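Local coordinates for nuclear import protein MOG1 (Saccharomyces cerevisiae, PDB 1JHS), which binds the Ran-type GTPase Gsp1 and takes part in the Ran system for nuclear protein import and poly(A)+ mRNA export, at residues T64-W74 against I126-T134. The protein carries 1 engineered substitution. Sequence-based numbering, arbitrary orientation.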
ATOM      1  N   THR A  64     -12.395  -0.303  12.587  1.00 18.59           N
ATOM      2  CA  THR A  64     -13.290   0.021  11.488  1.00 19.18           C
ATOM      3  C   THR A  64     -13.721   1.490  11.562  1.00 19.47           C
ATOM      4  O   THR A  64     -14.070   1.976  12.629  1.00 19.03           O
ATOM      5  CB  THR A  64     -14.590  -0.824  11.533  1.00 19.44           C
ATOM      6  OG1 THR A  64     -14.265  -2.220  11.475  1.00 20.35           O
ATOM      7  CG2 THR A  64     -15.493  -0.474  10.344  1.00 19.31           C
ATOM      8  N   VAL A  65     -13.701   2.201  10.440  1.00 19.88           N
ATOM      9  CA  VAL A  65     -14.162   3.573  10.476  1.00 20.79           C
ATOM     10  C   VAL A  65     -15.684   3.567  10.241  1.00 21.68           C
ATOM     11  O   VAL A  65     -16.217   2.759   9.467  1.00 21.25           O
ATOM     12  CB  VAL A  65     -13.442   4.464   9.428  1.00 20.39           C
ATOM     13  CG1 VAL A  65     -13.719   3.979   8.020  1.00 19.73           C
ATOM     14  CG2 VAL A  65     -13.883   5.896   9.609  1.00 20.29           C
ATOM     15  N   ASP A  66     -16.379   4.467  10.934  1.00 22.99           N
ATOM     16  CA  ASP A  66     -17.831   4.565  10.844  1.00 24.28           C
ATOM     17  C   ASP A  66     -18.364   5.136   9.537  1.00 24.38           C
ATOM     18  O   ASP A  66     -19.071   6.142   9.537  1.00 24.61           O
ATOM     19  CB  ASP A  66     -18.369   5.379  12.022  1.00 25.53           C
ATOM     20  CG  ASP A  66     -19.892   5.369  12.094  1.00 26.89           C
ATOM     21  OD1 ASP A  66     -20.496   4.291  11.870  1.00 27.50           O
ATOM     22  OD2 ASP A  66     -20.483   6.439  12.376  1.00 27.94           O
ATOM     23  N   LYS A  67     -18.014   4.499   8.423  1.00 24.32           N
ATOM     24  CA  LYS A  67     -18.485   4.907   7.097  1.00 23.99           C
ATOM     25  C   LYS A  67     -18.924   3.601   6.443  1.00 23.60           C
ATOM     26  O   LYS A  67     -18.107   2.686   6.295  1.00 23.57           O
ATOM     27  CB  LYS A  67     -17.354   5.507   6.261  1.00 24.38           C
ATOM     28  CG  LYS A  67     -16.656   6.722   6.850  1.00 25.07           C
ATOM     29  CD  LYS A  67     -17.344   8.020   6.483  1.00 25.47           C
ATOM     30  CE  LYS A  67     -16.509   9.218   6.974  1.00 25.87           C
ATOM     31  NZ  LYS A  67     -16.957  10.493   6.357  1.00 25.99           N
ATOM     32  N   SER A  68     -20.199   3.514   6.054  1.00 22.97           N
ATOM     33  CA  SER A  68     -20.757   2.306   5.421  1.00 22.34           C
ATOM     34  C   SER A  68     -20.278   2.000   4.012  1.00 21.38           C
ATOM     35  O   SER A  68     -20.053   0.829   3.660  1.00 21.76           O
ATOM     36  CB  SER A  68     -22.285   2.391   5.365  1.00 22.52           C
ATOM     37  OG  SER A  68     -22.837   2.262   6.658  1.00 24.08           O
ATOM     38  N   ASP A  69     -20.178   3.043   3.195  1.00 20.19           N
ATOM     39  CA  ASP A  69     -19.768   2.899   1.812  1.00 18.72           C
ATOM     40  C   ASP A  69     -18.294   2.511   1.735  1.00 17.71           C
ATOM     41  O   ASP A  69     -17.433   3.158   2.344  1.00 16.86           O
ATOM     42  CB  ASP A  69     -20.006   4.206   1.059  1.00 19.23           C
ATOM     43  CG  ASP A  69     -19.621   4.109  -0.397  1.00 19.98           C
ATOM     44  OD1 ASP A  69     -18.651   4.784  -0.788  1.00 20.14           O
ATOM     45  OD2 ASP A  69     -20.279   3.353  -1.158  1.00 19.97           O
ATOM     46  N   LEU A  70     -18.018   1.455   0.978  1.00 16.16           N
ATOM     47  CA  LEU A  70     -16.660   0.963   0.839  1.00 15.11           C
ATOM     48  C   LEU A  70     -15.674   2.027   0.354  1.00 14.70           C
ATOM     49  O   LEU A  70     -14.641   2.242   0.989  1.00 14.21           O
ATOM     50  CB  LEU A  70     -16.638  -0.247  -0.117  1.00 14.47           C
ATOM     51  CG  LEU A  70     -15.264  -0.808  -0.503  1.00 13.89           C
ATOM     52  CD1 LEU A  70     -14.547  -1.387   0.738  1.00 13.24           C
ATOM     53  CD2 LEU A  70     -15.460  -1.889  -1.557  1.00 13.42           C
ATOM     54  N   LYS A  71     -15.973   2.677  -0.775  1.00 14.29           N
ATOM     55  CA  LYS A  71     -15.066   3.702  -1.309  1.00 14.55           C
ATOM     56  C   LYS A  71     -14.868   4.869  -0.330  1.00 14.25           C
ATOM     57  O   LYS A  71     -13.776   5.423  -0.209  1.00 14.16           O
ATOM     58  CB  LYS A  71     -15.581   4.246  -2.651  1.00 15.00           C
ATOM     59  CG  LYS A  71     -14.749   5.425  -3.158  1.00 15.75           C
ATOM     60  CD  LYS A  71     -14.974   5.739  -4.611  1.00 16.56           C
ATOM     61  CE  LYS A  71     -14.066   6.876  -5.074  1.00 17.17           C
ATOM     62  NZ  LYS A  71     -14.383   7.245  -6.494  1.00 18.05           N
ATOM     63  N   GLU A  72     -15.935   5.267   0.354  1.00 14.01           N
ATOM     64  CA  GLU A  72     -15.831   6.346   1.323  1.00 13.79           C
ATOM     65  C   GLU A  72     -14.914   5.948   2.478  1.00 13.02           C
ATOM     66  O   GLU A  72     -14.115   6.766   2.954  1.00 12.92           O
ATOM     67  CB  GLU A  72     -17.220   6.724   1.856  1.00 14.82           C
ATOM     68  CG  GLU A  72     -17.856   7.871   1.119  1.00 17.50           C
ATOM     69  CD  GLU A  72     -19.283   8.141   1.599  1.00 19.05           C
ATOM     70  OE1 GLU A  72     -19.555   8.004   2.818  1.00 19.73           O
ATOM     71  OE2 GLU A  72     -20.126   8.492   0.739  1.00 20.92           O
ATOM     72  N   ALA A  73     -15.009   4.695   2.921  1.00 12.39           N
ATOM     73  CA  ALA A  73     -14.145   4.212   4.003  1.00 11.66           C
ATOM     74  C   ALA A  73     -12.685   4.234   3.513  1.00 11.16           C
ATOM     75  O   ALA A  73     -11.765   4.598   4.249  1.00 11.01           O
ATOM     76  CB  ALA A  73     -14.542   2.788   4.409  1.00 11.28           C
ATOM     77  N   TRP A  74     -12.489   3.845   2.266  1.00 10.63           N
ATOM     78  CA  TRP A  74     -11.143   3.822   1.698  1.00 10.70           C
ATOM     79  C   TRP A  74     -10.591   5.245   1.643  1.00 10.79           C
ATOM     80  O   TRP A  74      -9.448   5.498   2.062  1.00 10.37           O
ATOM     81  CB  TRP A  74     -11.188   3.185   0.304  1.00  9.85           C
ATOM     82  CG  TRP A  74      -9.879   3.192  -0.434  1.00  8.74           C
ATOM     83  CD1 TRP A  74      -8.861   2.268  -0.330  1.00  8.47           C
ATOM     84  CD2 TRP A  74      -9.472   4.135  -1.424  1.00  8.65           C
ATOM     85  NE1 TRP A  74      -7.849   2.584  -1.220  1.00  8.09           N
ATOM     86  CE2 TRP A  74      -8.202   3.724  -1.903  1.00  8.64           C
ATOM     87  CE3 TRP A  74     -10.062   5.299  -1.968  1.00  9.10           C
ATOM     88  CZ2 TRP A  74      -7.500   4.439  -2.894  1.00  8.99           C
ATOM     89  CZ3 TRP A  74      -9.356   6.008  -2.956  1.00  9.51           C
ATOM     90  CH2 TRP A  74      -8.093   5.569  -3.404  1.00  9.66           C
ATOM     91  N   ILE A 126       1.382   6.263  -3.725  1.00  9.34           N
ATOM     92  CA  ILE A 126       1.148   5.275  -2.683  1.00  9.39           C
ATOM     93  C   ILE A 126       0.025   4.362  -3.114  1.00  8.72           C
ATOM     94  O   ILE A 126      -1.057   4.832  -3.474  1.00  9.03           O
ATOM     95  CB  ILE A 126       0.744   5.948  -1.324  1.00 10.19           C
ATOM     96  CG1 ILE A 126       1.795   6.994  -0.895  1.00 10.89           C
ATOM     97  CG2 ILE A 126       0.630   4.867  -0.227  1.00  9.43           C
ATOM     98  CD1 ILE A 126       1.288   7.957   0.190  1.00 11.81           C
ATOM     99  N   GLY A 127       0.285   3.061  -3.136  1.00  8.17           N
ATOM    100  CA  GLY A 127      -0.787   2.151  -3.494  1.00  7.66           C
ATOM    101  C   GLY A 127      -1.519   1.935  -2.181  1.00  7.31           C
ATOM    102  O   GLY A 127      -0.884   1.693  -1.167  1.00  7.16           O
ATOM    103  N   VAL A 128      -2.842   2.037  -2.165  1.00  6.85           N
ATOM    104  CA  VAL A 128      -3.548   1.822  -0.899  1.00  6.75           C
ATOM    105  C   VAL A 128      -4.697   0.839  -1.096  1.00  6.56           C
ATOM    106  O   VAL A 128      -5.499   1.006  -2.015  1.00  5.78           O
ATOM    107  CB  VAL A 128      -4.150   3.131  -0.347  1.00  6.53           C
ATOM    108  CG1 VAL A 128      -4.878   2.861   0.988  1.00  6.71           C
ATOM    109  CG2 VAL A 128      -3.043   4.168  -0.143  1.00  6.86           C
ATOM    110  N   ALA A 129      -4.768  -0.178  -0.239  1.00  6.58           N
ATOM    111  CA  ALA A 129      -5.865  -1.130  -0.316  1.00  7.14           C
ATOM    112  C   ALA A 129      -6.572  -1.196   1.025  1.00  7.56           C
ATOM    113  O   ALA A 129      -5.945  -1.057   2.073  1.00  7.73           O
ATOM    114  CB  ALA A 129      -5.360  -2.508  -0.694  1.00  7.20           C
ATOM    115  N   LEU A 130      -7.891  -1.382   0.981  1.00  8.16           N
ATOM    116  CA  LEU A 130      -8.685  -1.514   2.195  1.00  8.29           C
ATOM    117  C   LEU A 130      -9.357  -2.872   2.118  1.00  8.34           C
ATOM    118  O   LEU A 130      -9.913  -3.220   1.079  1.00  8.10           O
ATOM    119  CB  LEU A 130      -9.762  -0.432   2.249  1.00  8.31           C
ATOM    120  CG  LEU A 130     -10.848  -0.642   3.316  1.00  8.29           C
ATOM    121  CD1 LEU A 130     -10.237  -0.682   4.760  1.00  8.28           C
ATOM    122  CD2 LEU A 130     -11.865   0.507   3.191  1.00  8.01           C
ATOM    123  N   ILE A 131      -9.272  -3.645   3.200  1.00  8.63           N
ATOM    124  CA  ILE A 131      -9.924  -4.947   3.295  1.00  8.58           C
ATOM    125  C   ILE A 131     -10.719  -4.827   4.597  1.00  8.82           C
ATOM    126  O   ILE A 131     -10.134  -4.770   5.677  1.00  8.62           O
ATOM    127  CB  ILE A 131      -8.902  -6.100   3.427  1.00  8.68           C
ATOM    128  CG1 ILE A 131      -8.065  -6.188   2.146  1.00  8.39           C
ATOM    129  CG2 ILE A 131      -9.647  -7.415   3.638  1.00  9.52           C
ATOM    130  CD1 ILE A 131      -6.830  -7.118   2.221  1.00  7.64           C
ATOM    131  N   ARG A 132     -12.041  -4.776   4.488  1.00  8.94           N
ATOM    132  CA  ARG A 132     -12.873  -4.621   5.680  1.00  9.58           C
ATOM    133  C   ARG A 132     -13.215  -5.956   6.334  1.00  9.99           C
ATOM    134  O   ARG A 132     -13.906  -6.778   5.728  1.00 10.10           O
ATOM    135  CB  ARG A 132     -14.165  -3.887   5.295  1.00  9.77           C
ATOM    136  CG  ARG A 132     -13.934  -2.666   4.365  1.00  9.58           C
ATOM    137  CD  ARG A 132     -15.067  -1.643   4.499  1.00  9.62           C
ATOM    138  NE  ARG A 132     -14.924  -0.879   5.738  1.00 10.18           N
ATOM    139  CZ  ARG A 132     -15.820  -0.001   6.192  1.00 10.47           C
ATOM    140  NH1 ARG A 132     -16.945   0.223   5.520  1.00 10.28           N
ATOM    141  NH2 ARG A 132     -15.560   0.695   7.298  1.00 10.85           N
ATOM    142  N   LEU A 133     -12.712  -6.184   7.547  1.00 10.26           N
ATOM    143  CA  LEU A 133     -13.035  -7.402   8.288  1.00 10.94           C
ATOM    144  C   LEU A 133     -14.124  -6.998   9.291  1.00 11.81           C
ATOM    145  O   LEU A 133     -13.892  -6.890  10.502  1.00 11.92           O
ATOM    146  CB  LEU A 133     -11.802  -7.931   9.010  1.00 11.08           C
ATOM    147  CG  LEU A 133     -10.656  -8.319   8.061  1.00 10.96           C
ATOM    148  CD1 LEU A 133      -9.504  -8.881   8.900  1.00 11.22           C
ATOM    149  CD2 LEU A 133     -11.128  -9.376   7.042  1.00 11.34           C
ATOM    150  N   THR A 134     -15.308  -6.742   8.735  1.00 12.05           N
ATOM    151  CA  THR A 134     -16.481  -6.293   9.475  1.00 13.03           C
ATOM    152  C   THR A 134     -16.797  -7.150  10.699  1.00 13.56           C
ATOM    153  O   THR A 134     -17.137  -6.625  11.767  1.00 14.15           O
ATOM    154  CB  THR A 134     -17.677  -6.246   8.512  1.00 12.70           C
ATOM    155  OG1 THR A 134     -17.296  -5.476   7.354  1.00 13.44           O
ATOM    156  CG2 THR A 134     -18.875  -5.618   9.174  1.00 12.54           C
TER
HETATM  157  O   HOH W   1     -18.054  -0.904   3.078  1.00 15.76           O
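Arg132, on strand 124-133, extends from the antiparallel sheet of the Mog1 fold and sets its guanidinium group against the backbone carbonyls of the loop that leads into helix 70-83, which packs across this face of the sheet. Arg132 NH1 donates to Lys67 O at 2.8 Å, with the donor nearly in line with the C=O bond (162°). Arg132 NH2 adds weak bonds to Lys67 O and, at 3.1 Å, to Val65 O, so two backbone carbonyls of the loop share one cation. A water accepts from Arg132 NH1 and donates to Ser68 O, extending the grip to a third carbonyl. Over the centre of one guanidinium face sits Ala73 CB, 3.5 Å above the plane, while CG2 of Thr64 touches Arg132 NH2, the two side chains crossing at about a right angle. The arginine chain bends at CG-CD (chi3 76°), and Arg132 CD lies 3.8 Å from Leu70 CD1.

Two residues earlier on the strand the contact turns apolar: Leu130 CD2 lies against Ala73 CB and the backbone of Trp74, and Leu130 CB meets the edge of the indole. In the second shell, Asp139 of the adjoining strand 138-147 salt-bridges Arg132 NE and also accepts from Val65 N, which ties arginine and loop to the same carboxylate. Replacing Arg132 by an alanine is likely to deprive Val65 O and Lys67 O of the guanidinium donors, leave Asp139 without its salt-bridge mate and free the loop to shift. Asp69 caps the helix start, its OD1 accepting from Glu72 N, and Phe104 meets the Trp74 ring. With CG anti to the backbone N (chi1 176°), the Trp74 indole brings its NE1 edge close to the strand, where NE1 donates to Val128 O at 2.9 Å, the bond nearly straight but entering from above the carbonyl plane.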